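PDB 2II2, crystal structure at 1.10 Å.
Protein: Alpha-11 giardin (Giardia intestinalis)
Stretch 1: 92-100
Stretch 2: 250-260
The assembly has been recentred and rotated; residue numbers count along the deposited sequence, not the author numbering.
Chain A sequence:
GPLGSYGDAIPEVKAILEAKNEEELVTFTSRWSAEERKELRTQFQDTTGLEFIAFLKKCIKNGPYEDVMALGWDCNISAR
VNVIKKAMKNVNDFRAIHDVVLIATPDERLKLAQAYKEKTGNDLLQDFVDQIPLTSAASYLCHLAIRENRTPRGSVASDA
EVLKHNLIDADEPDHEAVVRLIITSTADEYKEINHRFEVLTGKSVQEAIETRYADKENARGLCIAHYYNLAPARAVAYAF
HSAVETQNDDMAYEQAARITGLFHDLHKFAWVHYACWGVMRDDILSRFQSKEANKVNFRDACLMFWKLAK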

# COMPACT_ATOMS: atom_id res chain seq x y z
N ASN A 92 -8.38 8.68 -11.53
CA ASN A 92 -7.98 8.30 -10.18
C ASN A 92 -7.68 6.81 -10.07
O ASN A 92 -8.51 5.97 -10.43
CB ASN A 92 -9.02 8.67 -9.15
CG ASN A 92 -9.13 10.17 -8.96
OD1 ASN A 92 -8.15 10.91 -9.11
ND2 ASN A 92 -10.33 10.63 -8.61
N ASP A 93 -6.49 6.50 -9.58
CA ASP A 93 -6.11 5.11 -9.29
C ASP A 93 -6.46 4.87 -7.83
O ASP A 93 -5.67 5.19 -6.89
CB ASP A 93 -4.61 4.92 -9.51
CG ASP A 93 -4.13 3.51 -9.19
OD1 ASP A 93 -4.94 2.73 -8.66
OD2 ASP A 93 -2.96 3.19 -9.45
N PHE A 94 -7.67 4.38 -7.60
CA PHE A 94 -8.10 4.14 -6.24
C PHE A 94 -7.23 3.11 -5.54
O PHE A 94 -7.10 3.17 -4.31
CB PHE A 94 -9.57 3.71 -6.18
CG PHE A 94 -10.53 4.84 -6.37
CD1 PHE A 94 -11.38 4.85 -7.46
CD2 PHE A 94 -10.58 5.91 -5.48
CE1 PHE A 94 -12.31 5.89 -7.65
CE2 PHE A 94 -11.49 6.96 -5.67
CZ PHE A 94 -12.35 6.95 -6.75
N ARG A 95 -6.68 2.14 -6.27
CA ARG A 95 -5.87 1.14 -5.58
C ARG A 95 -4.71 1.84 -4.84
O ARG A 95 -4.42 1.52 -3.69
CB ARG A 95 -5.31 0.10 -6.54
CG ARG A 95 -6.36 -0.79 -7.16
CD ARG A 95 -5.69 -1.90 -7.95
NE ARG A 95 -6.65 -2.89 -8.41
CZ ARG A 95 -7.45 -2.75 -9.47
NH1 ARG A 95 -7.39 -1.66 -10.22
NH2 ARG A 95 -8.30 -3.72 -9.79
N ALA A 96 -4.07 2.78 -5.53
CA ALA A 96 -2.91 3.48 -4.98
C ALA A 96 -3.33 4.43 -3.85
O ALA A 96 -2.66 4.53 -2.80
CB ALA A 96 -2.16 4.24 -6.05
N ILE A 97 -4.43 5.17 -4.04
CA ILE A 97 -4.89 6.07 -2.97
C ILE A 97 -5.25 5.26 -1.72
O ILE A 97 -4.88 5.63 -0.60
CB ILE A 97 -6.11 6.93 -3.43
CG1 ILE A 97 -5.76 7.75 -4.68
CG2 ILE A 97 -6.55 7.82 -2.29
CD1 ILE A 97 -6.98 8.30 -5.43
N HIS A 98 -5.96 4.16 -1.92
CA HIS A 98 -6.35 3.31 -0.81
C HIS A 98 -5.15 2.78 -0.05
O HIS A 98 -5.13 2.78 1.19
CB HIS A 98 -7.18 2.13 -1.32
CG HIS A 98 -8.56 2.51 -1.73
ND1 HIS A 98 -9.35 1.66 -2.47
CD2 HIS A 98 -9.28 3.64 -1.54
CE1 HIS A 98 -10.51 2.25 -2.71
NE2 HIS A 98 -10.50 3.45 -2.13
N ASP A 99 -4.14 2.31 -0.78
CA ASP A 99 -2.94 1.80 -0.10
C ASP A 99 -2.39 2.85 0.87
O ASP A 99 -2.00 2.57 2.02
CB ASP A 99 -1.84 1.43 -1.11
CG ASP A 99 -2.17 0.21 -1.95
OD1 ASP A 99 -3.14 -0.50 -1.63
OD2 ASP A 99 -1.47 -0.08 -2.95
N VAL A 100 -2.33 4.09 0.40
CA VAL A 100 -1.79 5.17 1.19
C VAL A 100 -2.65 5.57 2.38
O VAL A 100 -2.10 5.76 3.45
CB VAL A 100 -1.49 6.40 0.31
CG1 VAL A 100 -1.18 7.63 1.16
CG2 VAL A 100 -0.34 6.08 -0.63
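Stretch 2 (250-260) DMAYEQAARIT

Packing of helix 250-260 against the start of helix 94-100 in alpha-11 giardin. Stretch 2 is helical throughout, part of a longer helix that runs on at both ends; stretch 1 enters its helix at F94 after the loop residues N92 and D93, and that helix continues beyond V100. The two helices run in nearly the same direction, with a signed crossing angle of -15° and a closest axial approach of 10.9 Å. In register, the nearest CA atoms are those of A96 and Q255 (7.8 Å) and of D99 and I259 (7.4 Å). At this spacing long side chains from stretch 2, above all that of R258, bridge much of the gap, and the two stretches together bury 322 Å².

N92 takes no part in the contact. D93 is the N-cap of helix 94-100: its OD1 accepts a weak hydrogen bond from A96 N at 3.2 Å, supplying an acceptor for an amide in the first turn. Its other carboxylate oxygen serves stretch 2, largely through water. Water 1 donates to D93 OD2 (2.8 Å) and accepts from R258 NH1 (2.8 Å), linking opposite charges whose direct separation, D93 OD2 to R258 NH1, is 4.2 Å; that oxygen lies well out of the guanidinium plane, so the direct relation is one of charge alone. Water 2 donates both to D93 OD2 and to E254 OE2, each at 2.8 Å, and so gives a shared donor to two like-charged groups whose oxygens, D93 OD2 and E254 OE2, stand 4.3 Å apart.

F94 is out of reach of the second helix, but R95 points its CA-to-CB bond toward it and lays an extended chain, t at chi2 and chi3, along Q255 and M251. R95 CD lies 3.4 Å from Q255 NE2, and M251 CE sits over one face of the R95 guanidinium, 3.7 Å from R95 NH1. Water 3 accepts from R95 NE (3.0 Å) and donates to Q255 OE1 (2.8 Å), tying the polar parts of the two side chains together.

A96 has a small side chain, its CA-to-CB bond directed sideways. A96 CA lies over one face of the R258 guanidinium, 3.6 Å from R258 CZ, and A96 CB is 3.7 Å from R258 CZ, so the planar group rests directly on the first helix. I97 is directed away and H98 is out of reach.

D99 makes the direct polar link. R258, t at chi1 and chi2 and then turned to p at chi3, brings its guanidinium edge to the carboxylate: R258 NE donates to D99 OD2 at 2.7 Å and R258 NH2 to the same oxygen at 2.9 Å, a salt bridge with two hydrogen bonds converging on one acceptor. D99 OD2 also lies 3.8 Å from I259 CG1, placing the aliphatic side chain beside the ion pair. V100, directed sideways, makes no close contact with stretch 2.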

# COMPACT_ATOMS: atom_id res chain seq x y z
N ASP A 250 1.64 -5.83 -16.02
CA ASP A 250 1.98 -4.44 -15.76
C ASP A 250 1.34 -4.00 -14.46
O ASP A 250 1.99 -3.38 -13.58
CB ASP A 250 1.53 -3.56 -16.92
CG ASP A 250 2.42 -3.67 -18.13
OD1 ASP A 250 3.47 -4.33 -18.09
OD2 ASP A 250 2.05 -3.08 -19.16
N MET A 251 0.07 -4.35 -14.30
CA MET A 251 -0.63 -3.97 -13.05
C MET A 251 -0.11 -4.73 -11.82
O MET A 251 0.09 -4.14 -10.75
CB MET A 251 -2.13 -4.17 -13.19
CG MET A 251 -2.73 -3.29 -14.28
SD MET A 251 -4.51 -3.56 -14.49
CE MET A 251 -5.13 -2.99 -12.88
N ALA A 252 0.09 -6.04 -11.97
CA ALA A 252 0.53 -6.84 -10.82
C ALA A 252 1.89 -6.32 -10.31
O ALA A 252 2.09 -6.18 -9.10
CB ALA A 252 0.68 -8.27 -11.23
N TYR A 253 2.81 -6.03 -11.22
CA TYR A 253 4.13 -5.59 -10.82
C TYR A 253 4.10 -4.17 -10.28
O TYR A 253 4.79 -3.86 -9.29
CB TYR A 253 5.12 -5.67 -11.98
CG TYR A 253 5.64 -7.05 -12.31
CD1 TYR A 253 4.79 -8.01 -12.89
CD2 TYR A 253 6.99 -7.37 -12.11
CE1 TYR A 253 5.27 -9.28 -13.22
CE2 TYR A 253 7.48 -8.67 -12.45
CZ TYR A 253 6.60 -9.58 -13.02
OH TYR A 253 7.06 -10.83 -13.34
N GLU A 254 3.28 -3.32 -10.90
CA GLU A 254 3.10 -1.96 -10.39
C GLU A 254 2.61 -1.96 -8.95
O GLU A 254 3.15 -1.24 -8.09
CB GLU A 254 2.09 -1.25 -11.29
CG GLU A 254 1.65 0.09 -10.89
CD GLU A 254 0.48 0.58 -11.72
OE1 GLU A 254 -0.31 -0.25 -12.26
OE2 GLU A 254 0.33 1.82 -11.82
N GLN A 255 1.57 -2.73 -8.68
CA GLN A 255 1.00 -2.81 -7.33
C GLN A 255 2.00 -3.42 -6.35
O GLN A 255 2.23 -2.88 -5.24
CB GLN A 255 -0.27 -3.65 -7.36
CG GLN A 255 -1.39 -3.00 -8.14
CD GLN A 255 -2.51 -3.97 -8.41
OE1 GLN A 255 -2.77 -4.88 -7.62
NE2 GLN A 255 -3.25 -3.72 -9.48
N ALA A 256 2.66 -4.51 -6.75
CA ALA A 256 3.60 -5.15 -5.85
C ALA A 256 4.77 -4.21 -5.52
O ALA A 256 5.27 -4.21 -4.40
CB ALA A 256 4.08 -6.45 -6.44
N ALA A 257 5.23 -3.45 -6.52
CA ALA A 257 6.32 -2.50 -6.31
C ALA A 257 5.91 -1.44 -5.29
O ALA A 257 6.68 -1.10 -4.38
CB ALA A 257 6.73 -1.86 -7.63
N ARG A 258 4.70 -0.90 -5.42
CA ARG A 258 4.25 0.13 -4.49
C ARG A 258 4.07 -0.39 -3.07
O ARG A 258 4.53 0.25 -2.11
CB ARG A 258 2.95 0.73 -5.01
CG ARG A 258 2.34 1.74 -4.07
CD ARG A 258 1.03 2.32 -4.59
NE ARG A 258 -0.03 1.33 -4.74
CZ ARG A 258 -0.55 0.94 -5.89
NH1 ARG A 258 -0.08 1.36 -7.07
NH2 ARG A 258 -1.55 0.08 -5.86
N ILE A 259 3.38 -1.52 -2.94
CA ILE A 259 3.13 -2.12 -1.64
C ILE A 259 4.47 -2.44 -0.95
O ILE A 259 4.64 -2.16 0.25
CB ILE A 259 2.26 -3.37 -1.81
CG1 ILE A 259 0.88 -2.98 -2.32
CG2 ILE A 259 2.17 -4.13 -0.49
CD1 ILE A 259 0.13 -4.12 -3.00
N THR A 260 5.40 -3.02 -1.70
CA THR A 260 6.71 -3.31 -1.14
C THR A 260 7.45 -2.04 -0.73
O THR A 260 7.97 -1.95 0.37
CB THR A 260 7.55 -4.08 -2.19
OG1 THR A 260 6.90 -5.32 -2.51
CG2 THR A 260 8.93 -4.36 -1.71
O HOH W 1 -2.25 0.54 -8.71
O HOH W 2 -2.30 2.57 -12.11
O HOH W 3 -5.47 -5.39 -7.16